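Local structure of 3-oxosteroid 1-dehydrogenase (Sterolibacterium denitrificans, 7P18) at residues T504-R509 and G550-N555. The protein probably catalyses the FAD-dependent 1,2-desaturation of 3-oxosteroids, passing the electrons to an acceptor and yielding 3-oxo-Delta(1)-steroids. Numbering follows the deposited sequence.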
ATOM      1  N   THR A 504      13.201  -6.040 -14.301  1.00 21.68           N
ATOM      2  CA  THR A 504      14.244  -5.015 -14.368  1.00 21.16           C
ATOM      3  C   THR A 504      15.540  -5.536 -13.741  1.00 21.50           C
ATOM      4  O   THR A 504      15.511  -6.549 -12.993  1.00 23.80           O
ATOM      5  CB  THR A 504      13.818  -3.712 -13.664  1.00 23.70           C
ATOM      6  OG1 THR A 504      13.552  -3.968 -12.268  1.00 21.30           O
ATOM      7  CG2 THR A 504      12.593  -3.138 -14.343  1.00 23.81           C
ATOM      8  N   ASP A 505      16.607  -4.793 -13.976  1.00 22.44           N
ATOM      9  CA  ASP A 505      17.934  -4.983 -13.349  1.00 25.19           C
ATOM     10  C   ASP A 505      18.050  -3.997 -12.193  1.00 24.87           C
ATOM     11  O   ASP A 505      17.060  -3.306 -11.853  1.00 23.37           O
ATOM     12  CB  ASP A 505      19.074  -4.869 -14.363  1.00 27.53           C
ATOM     13  CG  ASP A 505      19.315  -3.480 -14.920  1.00 26.11           C
ATOM     14  OD1 ASP A 505      18.738  -2.501 -14.372  1.00 23.38           O
ATOM     15  OD2 ASP A 505      20.113  -3.367 -15.900  1.00 28.61           O
ATOM     16  N   LYS A 506      19.245  -3.936 -11.600  1.00 24.23           N
ATOM     17  CA  LYS A 506      19.538  -3.150 -10.382  1.00 25.14           C
ATOM     18  C   LYS A 506      19.389  -1.653 -10.624  1.00 21.27           C
ATOM     19  O   LYS A 506      19.297  -0.914  -9.655  1.00 23.91           O
ATOM     20  CB  LYS A 506      20.951  -3.484  -9.895  1.00 25.84           C
ATOM     21  CG  LYS A 506      22.043  -3.028 -10.847  1.00 30.72           C
ATOM     22  CD  LYS A 506      23.432  -3.202 -10.309  1.00 31.93           C
ATOM     23  CE  LYS A 506      24.452  -2.765 -11.334  1.00 33.64           C
ATOM     24  NZ  LYS A 506      25.778  -3.225 -10.895  1.00 44.60           N
ATOM     25  N   ASP A 507      19.374  -1.209 -11.871  1.00 23.74           N
ATOM     26  CA  ASP A 507      19.275   0.219 -12.232  1.00 22.44           C
ATOM     27  C   ASP A 507      17.902   0.516 -12.860  1.00 22.26           C
ATOM     28  O   ASP A 507      17.740   1.573 -13.502  1.00 24.50           O
ATOM     29  CB  ASP A 507      20.440   0.599 -13.142  1.00 24.60           C
ATOM     30  CG  ASP A 507      21.769   0.544 -12.403  1.00 24.11           C
ATOM     31  OD1 ASP A 507      21.850   1.158 -11.336  1.00 25.40           O
ATOM     32  OD2 ASP A 507      22.682  -0.150 -12.893  1.00 27.85           O
ATOM     33  N   ALA A 508      16.953  -0.389 -12.671  1.00 22.75           N
ATOM     34  CA  ALA A 508      15.541  -0.289 -13.119  1.00 21.94           C
ATOM     35  C   ALA A 508      15.408  -0.386 -14.635  1.00 24.38           C
ATOM     36  O   ALA A 508      14.316  -0.029 -15.170  1.00 23.95           O
ATOM     37  CB  ALA A 508      14.950   0.986 -12.594  1.00 22.81           C
ATOM     38  N   ARG A 509      16.423  -0.910 -15.332  1.00 23.46           N
ATOM     39  CA  ARG A 509      16.328  -1.085 -16.798  1.00 23.72           C
ATOM     40  C   ARG A 509      15.419  -2.264 -17.084  1.00 24.63           C
ATOM     41  O   ARG A 509      15.564  -3.340 -16.452  1.00 24.64           O
ATOM     42  CB  ARG A 509      17.721  -1.298 -17.408  1.00 27.01           C
ATOM     43  CG  ARG A 509      18.561  -0.042 -17.326  1.00 28.25           C
ATOM     44  CD  ARG A 509      19.821  -0.137 -18.192  1.00 30.69           C
ATOM     45  NE  ARG A 509      20.735  -1.117 -17.653  1.00 31.62           N
ATOM     46  CZ  ARG A 509      21.940  -1.373 -18.144  1.00 39.59           C
ATOM     47  NH1 ARG A 509      22.375  -0.724 -19.217  1.00 39.40           N
ATOM     48  NH2 ARG A 509      22.700  -2.287 -17.564  1.00 39.19           N
ATOM     49  N   GLY A 550      13.159   4.441  -8.573  1.00 22.51           N
ATOM     50  CA  GLY A 550      12.979   5.721  -9.280  1.00 21.77           C
ATOM     51  C   GLY A 550      14.243   6.560  -9.201  1.00 21.06           C
ATOM     52  O   GLY A 550      14.703   7.063 -10.241  1.00 23.99           O
ATOM     53  N   PHE A 551      14.795   6.662  -8.003  1.00 22.69           N
ATOM     54  CA  PHE A 551      16.087   7.336  -7.694  1.00 21.53           C
ATOM     55  C   PHE A 551      17.209   6.701  -8.537  1.00 23.05           C
ATOM     56  O   PHE A 551      17.966   7.466  -9.219  1.00 25.16           O
ATOM     57  CB  PHE A 551      16.284   7.248  -6.186  1.00 20.76           C
ATOM     58  CG  PHE A 551      17.503   7.943  -5.628  1.00 23.78           C
ATOM     59  CD1 PHE A 551      17.496   9.316  -5.409  1.00 24.13           C
ATOM     60  CD2 PHE A 551      18.620   7.212  -5.243  1.00 24.45           C
ATOM     61  CE1 PHE A 551      18.587   9.947  -4.822  1.00 24.74           C
ATOM     62  CE2 PHE A 551      19.699   7.834  -4.634  1.00 24.91           C
ATOM     63  CZ  PHE A 551      19.707   9.203  -4.468  1.00 24.46           C
ATOM     64  N   ARG A 552      17.362   5.379  -8.480  1.00 22.45           N
ATOM     65  CA  ARG A 552      18.409   4.652  -9.260  1.00 23.66           C
ATOM     66  C   ARG A 552      18.199   4.841 -10.773  1.00 24.61           C
ATOM     67  O   ARG A 552      19.213   4.963 -11.470  1.00 24.49           O
ATOM     68  CB  ARG A 552      18.513   3.185  -8.871  1.00 22.56           C
ATOM     69  CG  ARG A 552      19.014   2.946  -7.445  1.00 23.53           C
ATOM     70  CD  ARG A 552      19.382   1.487  -7.207  1.00 23.67           C
ATOM     71  NE  ARG A 552      20.486   1.057  -8.064  1.00 24.18           N
ATOM     72  CZ  ARG A 552      21.793   1.033  -7.727  1.00 24.66           C
ATOM     73  NH1 ARG A 552      22.195   1.380  -6.518  1.00 25.03           N
ATOM     74  NH2 ARG A 552      22.684   0.617  -8.621  1.00 25.39           N
ATOM     75  N   ALA A 553      16.957   4.849 -11.288  1.00 24.88           N
ATOM     76  CA  ALA A 553      16.700   5.074 -12.723  1.00 23.71           C
ATOM     77  C   ALA A 553      17.269   6.434 -13.128  1.00 23.72           C
ATOM     78  O   ALA A 553      18.000   6.491 -14.153  1.00 25.57           O
ATOM     79  CB  ALA A 553      15.221   4.992 -13.074  1.00 24.92           C
ATOM     80  N   ALA A 554      16.895   7.491 -12.419  1.00 23.60           N
ATOM     81  CA  ALA A 554      17.317   8.872 -12.717  1.00 24.87           C
ATOM     82  C   ALA A 554      18.851   8.920 -12.651  1.00 28.02           C
ATOM     83  O   ALA A 554      19.472   9.448 -13.579  1.00 27.56           O
ATOM     84  CB  ALA A 554      16.729   9.851 -11.756  1.00 23.60           C
ATOM     85  N   ASN A 555      19.435   8.320 -11.631  1.00 28.06           N
ATOM     86  CA  ASN A 555      20.914   8.296 -11.447  1.00 28.77           C
ATOM     87  C   ASN A 555      21.554   7.620 -12.662  1.00 28.24           C
ATOM     88  O   ASN A 555      22.564   8.154 -13.185  1.00 28.49           O
ATOM     89  CB  ASN A 555      21.300   7.604 -10.138  1.00 24.40           C
ATOM     90  CG  ASN A 555      20.967   8.376  -8.894  1.00 27.56           C
ATOM     91  OD1 ASN A 555      20.614   9.567  -8.933  1.00 27.15           O
ATOM     92  ND2 ASN A 555      21.072   7.696  -7.759  1.00 26.99           N
TER
HETATM   93  O   HOH W   1      21.567   3.753 -10.769  1.00 24.20           O
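A type I beta turn from D505 to A508, in the loop that joins strand 486-502 to strand 509-511, meets helix 543-559 chiefly through the side chain of R552. The bend of the arginine chain at chi3 (63°) turns NE toward the K506 carbonyl. NE donates to the backbone O of K506 at 2.8 Å, with an N-H...O angle of 131° and the donor tilted from the carbonyl plane. NH2 forms a salt bridge with D507, its distance to OD1 being 2.9 Å; it reaches that oxygen on the syn side, somewhat out of the carboxylate plane, and the two flat groups lie 18° apart. A water donates hydrogen bonds to both D507 OD1 and R552 O, 2.7 Å from each, so the carboxylate is linked to the helix backbone too. E92 and S93 of helix 84-104 bind NH1 of the same arginine, which therefore ties together turn and two helices. An alanine in place of R552 would probably leave the K506 carbonyl and the D507 and E92 carboxylates without their guanidinium partner and the turn less firmly held. Beside these bonds the methyl of A508 points at the helix, and its CB lies 4.0 Å from A553 CB. The turn has its own brace. D505 OD1 accepts from D507 N at 2.9 Å and from R509 N on the opposite face of the carboxylate, and OD2 forms a salt bridge with R509 NE through its syn lone pair. The bond from D507 N makes this an Asx turn, here built into a type I beta turn that an arginine fastens to the C-terminal helix of the FAD-binding fold.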